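Local coordinates for protein sulfate transporter 4.1, chloroplastic (Arabidopsis thaliana, PDB 7LHV) that cotransports protons and sulfate across the membrane as a secondary active symporter and may help regulate sulfate assimilation, at residues Y89-S92 with E93-L97; S130-V133 with P134-Y138; E362-S365 with N366-L369. All blocks are in the same frame, centred on the assembly; numbering follows the deposited sequence.

Interaction 1: Y89-S92 with E93-L97; sequences YRWS and EYFKL
Y89 lies against Y94 and F95 where the chain enters helix 91-119, with R90 at the N-cap position, so the contact is the opening turn of a long transmembrane helix. The path of Y89 can be traced atom by atom. Its CB leads away from the helix, but CG stands anti to the backbone N (chi1 -176°), which brings the ring back alongside. CD1 reaches the edge of the Y94 ring near its plane; CE1 then packs on Y94 CB at 3.7 Å. CZ passes the F95 backbone N at 4.1 Å, and OH ends 3.4 Å from F95 CB, its approach to F95 N lacking hydrogen-bond geometry.

Y94 also takes a CH-pi contact over one face: R90 CB sits 4.1 Å from the ring centroid and 14° off the normal. The same two residues are joined through the backbone, Y94 N donating to R90 O at 3.1 Å. One residue on, F95 N bonds to W91 O at 2.9 Å, and their side chains run side by side. The six-membered ring of W91 and the F95 ring are inclined by 42°, an oblique pair, and F95 CD2 lies over a face of the indole, 3.5 Å from W91 CH2.

Interaction 2: S130-V133 with P134-Y138; sequences SSFV and PVFVY
The rings of F132 and F136 meet obliquely one helical turn apart, planes at 70° and centroids 5.4 Å apart, on a proline-kinked transmembrane helix, 125-141. Their closest approach is CE1 of F132 to CE1 of F136, 3.7 Å, while at the edge of the F136 ring, in its plane, stands the carbonyl oxygen F132 O. With chi1 at 178° the F132 ring swings back past its own carbonyl carbon, towards the following turn. Helix 406-426 also packs here, L419 against F132 and L409 and I413 against F136. Cut back to an alanine, F136 would probably leave F132 CE1 without its aromatic neighbour and a gap facing L409 and I413.

The kink itself follows from P134. Its N carries no hydrogen, and its ring puts CG 3.1 Å from S130 O, where a helical donor would otherwise come; V135 N likewise lacks a bond to the preceding turn, and V135 CG2 lies next to S131 O. S130 OG is hydrogen-bonded to Y385 O. V133 CB packs across the proline, 3.5 Å from P134 CD. Regular bonding is seen again from V137 N to V133 O, 3.0 Å with an N-H...O angle of 155°, and beside it V133 CG1 faces V137 CG2 at 4.2 Å.

Interaction 3: E362-S365 with N366-L369; sequences ELDS and NSEL
D364 and S367 are joined by the side-chain hydrogen bond of this turn: S367 OG donates to D364 OD2 at 2.9 Å. The hydroxyl comes to the syn side of that oxygen, 22° out of the carboxylate plane. D364 can offer the group because its CG lies between its own backbone N and carbonyl carbon (chi1 56°), turning the carboxylate towards the residue three places on. The other oxygen, OD1, is 3.1 Å from S367 CB but has poor geometry for the hydroxyl, so the evidence supports one bond and not a forked one.

A second hydrogen bond uses the backbone: E368 N points to D364 O, a weak bond, long at 3.4 Å, with an N-H...O angle of 156°. D364 thus meets two successive residues, S367 firmly through its carboxylate and E368 only weakly through its carbonyl. The setting is the loop between helices 330-358 and 365-381 of the SLC26/SulP membrane domain, where the chain turns into the next helix.

Looser van der Waals contacts surround these bonds. L363 CD2 makes a distant approach to E368 CB at 4.4 Å, and the same leucine packs on A352 and A356 of helix 330-358, tying the loop to that neighbour. At the far end of the turn, L369 CG and CD1 both lie beside S365 O, each 3.6 Å away.

Polar ends that leave the turn have other partners. The E368 chain bends at chi2, and its OE2 is hydrogen-bonded to Y138 OH, with OE1 weakly bonded to S144 N, while S365 OG has a weak hydrogen bond with K353 NZ.

In the fold
The three contacts follow one another along the chain without overlap. Interaction 1 stands apart: its centre is about 22 Å from that of interaction 2 and about 24 Å from that of interaction 3, with nearest atoms about 14 Å and 12 Å away. Interactions 2 and 3 do touch, through the probable hydrogen bond Y138 OH - E368 OE2 at 2.6 Å, which joins the kinked helix 125-141 to the start of helix 365-381; V137 adds apolar packing on V374 and L378 of the latter. Bound lipid lies near interaction 3: the N366 side chain is about 6 Å from a bound phosphatidylcholine and about 11 Å from a sphingosine-1-phosphate.

Interaction 1: Y89-S92 with E93-L97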
loop_
_atom_site.group_PDB
_atom_site.type_symbol
_atom_site.label_atom_id
_atom_site.label_comp_id
_atom_site.label_asym_id
_atom_site.label_seq_id
_atom_site.Cartn_x
_atom_site.Cartn_y
_atom_site.Cartn_z
ATOM N N TYR A 89 -20.854 -32.221 22.729
ATOM C CA TYR A 89 -19.757 -33.162 22.925
ATOM C C TYR A 89 -20.331 -34.571 23.021
ATOM O O TYR A 89 -20.990 -34.911 24.009
ATOM C CB TYR A 89 -18.956 -32.805 24.173
ATOM C CG TYR A 89 -17.738 -33.667 24.393
ATOM C CD1 TYR A 89 -16.595 -33.487 23.626
ATOM C CD2 TYR A 89 -17.725 -34.655 25.366
ATOM C CE1 TYR A 89 -15.478 -34.266 23.820
ATOM C CE2 TYR A 89 -16.611 -35.440 25.566
ATOM C CZ TYR A 89 -15.491 -35.241 24.791
ATOM O OH TYR A 89 -14.378 -36.020 24.987
ATOM N N ARG A 90 -20.076 -35.384 22.000
ATOM C CA ARG A 90 -20.517 -36.778 21.978
ATOM C C ARG A 90 -19.410 -37.619 22.599
ATOM O O ARG A 90 -18.416 -37.938 21.945
ATOM C CB ARG A 90 -20.830 -37.220 20.554
ATOM C CG ARG A 90 -22.024 -36.513 19.941
ATOM C CD ARG A 90 -22.249 -36.958 18.509
ATOM N NE ARG A 90 -22.607 -38.370 18.431
ATOM C CZ ARG A 90 -23.845 -38.834 18.520
ATOM N NH1 ARG A 90 -24.877 -38.024 18.687
ATOM N NH2 ARG A 90 -24.054 -40.145 18.437
ATOM N N TRP A 91 -19.604 -38.009 23.860
ATOM C CA TRP A 91 -18.515 -38.555 24.664
ATOM C C TRP A 91 -17.895 -39.789 24.019
ATOM O O TRP A 91 -16.667 -39.896 23.915
ATOM C CB TRP A 91 -19.036 -38.878 26.065
ATOM C CG TRP A 91 -18.093 -39.649 26.936
ATOM C CD1 TRP A 91 -17.912 -41.001 26.956
ATOM C CD2 TRP A 91 -17.235 -39.114 27.950
ATOM N NE1 TRP A 91 -16.975 -41.338 27.904
ATOM C CE2 TRP A 91 -16.548 -40.198 28.531
ATOM C CE3 TRP A 91 -16.975 -37.822 28.418
ATOM C CZ2 TRP A 91 -15.616 -40.031 29.553
ATOM C CZ3 TRP A 91 -16.052 -37.657 29.432
ATOM C CH2 TRP A 91 -15.381 -38.755 29.987
ATOM N N SER A 92 -18.736 -40.711 23.537
ATOM C CA SER A 92 -18.278 -42.060 23.203
ATOM C C SER A 92 -17.152 -42.045 22.175
ATOM O O SER A 92 -16.099 -42.657 22.385
ATOM C CB SER A 92 -19.455 -42.895 22.700
ATOM O OG SER A 92 -19.921 -42.415 21.454
ATOM N N GLU A 93 -17.352 -41.355 21.055
ATOM C CA GLU A 93 -16.329 -41.338 20.014
ATOM C C GLU A 93 -15.384 -40.152 20.146
ATOM O O GLU A 93 -14.180 -40.281 19.872
ATOM C CB GLU A 93 -16.983 -41.329 18.631
ATOM C CG GLU A 93 -17.896 -42.515 18.377
ATOM C CD GLU A 93 -18.682 -42.379 17.088
ATOM O OE1 GLU A 93 -18.576 -41.319 16.436
ATOM O OE2 GLU A 93 -19.401 -43.334 16.726
ATOM N N TYR A 94 -15.909 -38.999 20.563
ATOM C CA TYR A 94 -15.075 -37.807 20.650
ATOM C C TYR A 94 -13.974 -37.979 21.682
ATOM O O TYR A 94 -12.847 -37.529 21.461
ATOM C CB TYR A 94 -15.921 -36.576 20.972
ATOM C CG TYR A 94 -16.753 -36.081 19.809
ATOM C CD1 TYR A 94 -16.734 -36.739 18.587
ATOM C CD2 TYR A 94 -17.553 -34.955 19.935
ATOM C CE1 TYR A 94 -17.491 -36.290 17.525
ATOM C CE2 TYR A 94 -18.312 -34.500 18.877
ATOM C CZ TYR A 94 -18.277 -35.171 17.674
ATOM O OH TYR A 94 -19.032 -34.722 16.618
ATOM N N PHE A 95 -14.266 -38.622 22.817
ATOM C CA PHE A 95 -13.237 -38.758 23.843
ATOM C C PHE A 95 -12.079 -39.607 23.335
ATOM O O PHE A 95 -10.913 -39.228 23.477
ATOM C CB PHE A 95 -13.833 -39.335 25.133
ATOM C CG PHE A 95 -12.862 -39.381 26.301
ATOM C CD1 PHE A 95 -11.730 -40.185 26.277
ATOM C CD2 PHE A 95 -13.079 -38.585 27.414
ATOM C CE1 PHE A 95 -10.852 -40.207 27.346
ATOM C CE2 PHE A 95 -12.200 -38.602 28.482
ATOM C CZ PHE A 95 -11.088 -39.413 28.447
ATOM N N LYS A 96 -12.378 -40.761 22.736
ATOM C CA LYS A 96 -11.303 -41.629 22.268
ATOM C C LYS A 96 -10.507 -40.957 21.154
ATOM O O LYS A 96 -9.269 -41.008 21.141
ATOM C CB LYS A 96 -11.859 -42.987 21.822
ATOM C CG LYS A 96 -12.749 -42.983 20.587
ATOM C CD LYS A 96 -13.279 -44.374 20.280
ATOM C CE LYS A 96 -12.180 -45.313 19.790
ATOM N NZ LYS A 96 -11.614 -44.919 18.470
ATOM N N LEU A 97 -11.201 -40.298 20.218
ATOM C CA LEU A 97 -10.495 -39.627 19.130
ATOM C C LEU A 97 -9.624 -38.488 19.648
ATOM O O LEU A 97 -8.475 -38.331 19.217
ATOM C CB LEU A 97 -11.496 -39.119 18.096
ATOM C CG LEU A 97 -12.236 -40.217 17.331
ATOM C CD1 LEU A 97 -13.227 -39.614 16.359
ATOM C CD2 LEU A 97 -11.256 -41.122 16.605
#

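Interaction 2: S130-V133 with P134-Y138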
loop_
_atom_site.group_PDB
_atom_site.type_symbol
_atom_site.label_atom_id
_atom_site.label_comp_id
_atom_site.label_asym_id
_atom_site.label_seq_id
_atom_site.Cartn_x
_atom_site.Cartn_y
_atom_site.Cartn_z
ATOM N N SER A 130 7.159 -23.215 25.952
ATOM C CA SER A 130 6.381 -22.629 24.870
ATOM C C SER A 130 5.274 -23.547 24.380
ATOM O O SER A 130 4.412 -23.095 23.621
ATOM C CB SER A 130 7.294 -22.254 23.705
ATOM O OG SER A 130 6.569 -21.578 22.696
ATOM N N SER A 131 5.285 -24.820 24.773
ATOM C CA SER A 131 4.193 -25.728 24.471
ATOM C C SER A 131 3.305 -26.015 25.669
ATOM O O SER A 131 2.254 -26.637 25.500
ATOM C CB SER A 131 4.738 -27.058 23.931
ATOM O OG SER A 131 5.458 -26.866 22.729
ATOM N N PHE A 132 3.702 -25.600 26.873
ATOM C CA PHE A 132 2.945 -25.986 28.056
ATOM C C PHE A 132 1.785 -25.037 28.329
ATOM O O PHE A 132 0.617 -25.420 28.223
ATOM C CB PHE A 132 3.871 -26.056 29.269
ATOM C CG PHE A 132 3.167 -26.407 30.541
ATOM C CD1 PHE A 132 2.326 -27.503 30.603
ATOM C CD2 PHE A 132 3.341 -25.639 31.675
ATOM C CE1 PHE A 132 1.677 -27.824 31.771
ATOM C CE2 PHE A 132 2.693 -25.955 32.845
ATOM C CZ PHE A 132 1.860 -27.050 32.894
ATOM N N VAL A 133 2.086 -23.788 28.663
ATOM C CA VAL A 133 1.068 -22.870 29.168
ATOM C C VAL A 133 0.194 -22.321 28.042
ATOM O O VAL A 133 -1.034 -22.317 28.192
ATOM C CB VAL A 133 1.701 -21.733 29.985
ATOM C CG1 VAL A 133 0.674 -20.658 30.279
ATOM C CG2 VAL A 133 2.270 -22.282 31.278
ATOM N N PRO A 134 0.746 -21.843 26.918
ATOM C CA PRO A 134 -0.146 -21.336 25.862
ATOM C C PRO A 134 -1.150 -22.363 25.370
ATOM O O PRO A 134 -2.306 -22.005 25.113
ATOM C CB PRO A 134 0.825 -20.901 24.754
ATOM C CG PRO A 134 2.103 -21.549 25.074
ATOM C CD PRO A 134 2.157 -21.633 26.554
ATOM N N VAL A 135 -0.760 -23.636 25.271
ATOM C CA VAL A 135 -1.688 -24.655 24.784
ATOM C C VAL A 135 -2.919 -24.727 25.678
ATOM O O VAL A 135 -4.055 -24.603 25.204
ATOM C CB VAL A 135 -0.983 -26.019 24.680
ATOM C CG1 VAL A 135 -2.004 -27.128 24.577
ATOM C CG2 VAL A 135 -0.068 -26.039 23.480
ATOM N N PHE A 136 -2.712 -24.873 26.992
ATOM C CA PHE A 136 -3.840 -24.841 27.920
ATOM C C PHE A 136 -4.649 -23.567 27.762
ATOM O O PHE A 136 -5.878 -23.586 27.886
ATOM C CB PHE A 136 -3.369 -24.974 29.370
ATOM C CG PHE A 136 -2.949 -26.358 29.752
ATOM C CD1 PHE A 136 -1.736 -26.870 29.346
ATOM C CD2 PHE A 136 -3.772 -27.141 30.539
ATOM C CE1 PHE A 136 -1.355 -28.142 29.710
ATOM C CE2 PHE A 136 -3.398 -28.414 30.904
ATOM C CZ PHE A 136 -2.189 -28.916 30.488
ATOM N N VAL A 137 -3.982 -22.447 27.494
ATOM C CA VAL A 137 -4.724 -21.214 27.278
ATOM C C VAL A 137 -5.482 -21.280 25.962
ATOM O O VAL A 137 -6.670 -20.941 25.898
ATOM C CB VAL A 137 -3.784 -20.000 27.340
ATOM C CG1 VAL A 137 -4.555 -18.737 27.044
ATOM C CG2 VAL A 137 -3.148 -19.913 28.709
ATOM N N TYR A 138 -4.828 -21.757 24.900
ATOM C CA TYR A 138 -5.475 -21.743 23.594
ATOM C C TYR A 138 -6.716 -22.620 23.591
ATOM O O TYR A 138 -7.768 -22.220 23.078
ATOM C CB TYR A 138 -4.505 -22.194 22.510
ATOM C CG TYR A 138 -5.095 -22.107 21.127
ATOM C CD1 TYR A 138 -5.156 -20.896 20.460
ATOM C CD2 TYR A 138 -5.605 -23.230 20.494
ATOM C CE1 TYR A 138 -5.695 -20.805 19.200
ATOM C CE2 TYR A 138 -6.149 -23.148 19.233
ATOM C CZ TYR A 138 -6.191 -21.932 18.591
ATOM O OH TYR A 138 -6.732 -21.841 17.332
#

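Interaction 3: E362-S365 with N366-L369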
loop_
_atom_site.group_PDB
_atom_site.type_symbol
_atom_site.label_atom_id
_atom_site.label_comp_id
_atom_site.label_asym_id
_atom_site.label_seq_id
_atom_site.Cartn_x
_atom_site.Cartn_y
_atom_site.Cartn_z
ATOM N N GLU A 362 -18.059 -23.344 12.093
ATOM C CA GLU A 362 -17.819 -21.934 11.820
ATOM C C GLU A 362 -16.545 -21.453 12.492
ATOM O O GLU A 362 -16.179 -21.918 13.575
ATOM C CB GLU A 362 -18.999 -21.090 12.301
ATOM C CG GLU A 362 -20.316 -21.396 11.620
ATOM C CD GLU A 362 -21.141 -20.150 11.381
ATOM O OE1 GLU A 362 -22.384 -20.255 11.357
ATOM O OE2 GLU A 362 -20.547 -19.064 11.216
ATOM N N LEU A 363 -15.874 -20.501 11.848
ATOM C CA LEU A 363 -14.686 -19.880 12.409
ATOM C C LEU A 363 -14.529 -18.497 11.800
ATOM O O LEU A 363 -14.792 -18.303 10.610
ATOM C CB LEU A 363 -13.437 -20.729 12.152
ATOM C CG LEU A 363 -12.133 -20.349 12.855
ATOM C CD1 LEU A 363 -11.335 -21.599 13.136
ATOM C CD2 LEU A 363 -11.311 -19.393 12.011
ATOM N N ASP A 364 -14.099 -17.543 12.619
ATOM C CA ASP A 364 -13.848 -16.180 12.179
ATOM C C ASP A 364 -12.392 -15.811 12.426
ATOM O O ASP A 364 -11.765 -16.300 13.370
ATOM C CB ASP A 364 -14.786 -15.193 12.881
ATOM C CG ASP A 364 -14.700 -15.273 14.387
ATOM O OD1 ASP A 364 -13.981 -16.155 14.896
ATOM O OD2 ASP A 364 -15.351 -14.452 15.063
ATOM N N SER A 365 -11.857 -14.951 11.562
ATOM C CA SER A 365 -10.441 -14.616 11.603
ATOM C C SER A 365 -10.089 -13.641 12.716
ATOM O O SER A 365 -8.901 -13.392 12.939
ATOM C CB SER A 365 -10.012 -14.036 10.258
ATOM O OG SER A 365 -10.479 -14.841 9.191
ATOM N N ASN A 366 -11.076 -13.077 13.406
ATOM C CA ASN A 366 -10.799 -12.116 14.467
ATOM C C ASN A 366 -10.750 -12.771 15.841
ATOM O O ASN A 366 -9.838 -12.490 16.629
ATOM C CB ASN A 366 -11.850 -11.006 14.442
ATOM C CG ASN A 366 -11.948 -10.334 13.089
ATOM O OD1 ASN A 366 -10.935 -10.014 12.470
ATOM N ND2 ASN A 366 -13.170 -10.125 12.621
ATOM N N SER A 367 -11.710 -13.647 16.145
ATOM C CA SER A 367 -11.667 -14.361 17.416
ATOM C C SER A 367 -10.464 -15.292 17.478
ATOM O O SER A 367 -9.896 -15.514 18.553
ATOM C CB SER A 367 -12.960 -15.143 17.629
ATOM O OG SER A 367 -14.080 -14.277 17.661
ATOM N N GLU A 368 -10.059 -15.846 16.333
ATOM C CA GLU A 368 -8.866 -16.685 16.312
ATOM C C GLU A 368 -7.615 -15.882 16.643
ATOM O O GLU A 368 -6.762 -16.338 17.415
ATOM C CB GLU A 368 -8.728 -17.366 14.953
ATOM C CG GLU A 368 -7.414 -18.093 14.769
ATOM C CD GLU A 368 -7.348 -19.384 15.558
ATOM O OE1 GLU A 368 -8.402 -19.850 16.037
ATOM O OE2 GLU A 368 -6.237 -19.935 15.702
ATOM N N LEU A 369 -7.485 -14.681 16.074
ATOM C CA LEU A 369 -6.351 -13.827 16.420
ATOM C C LEU A 369 -6.394 -13.416 17.884
ATOM O O LEU A 369 -5.354 -13.340 18.543
ATOM C CB LEU A 369 -6.314 -12.592 15.525
ATOM C CG LEU A 369 -5.597 -12.743 14.189
ATOM C CD1 LEU A 369 -5.820 -11.515 13.332
ATOM C CD2 LEU A 369 -4.117 -12.963 14.435
#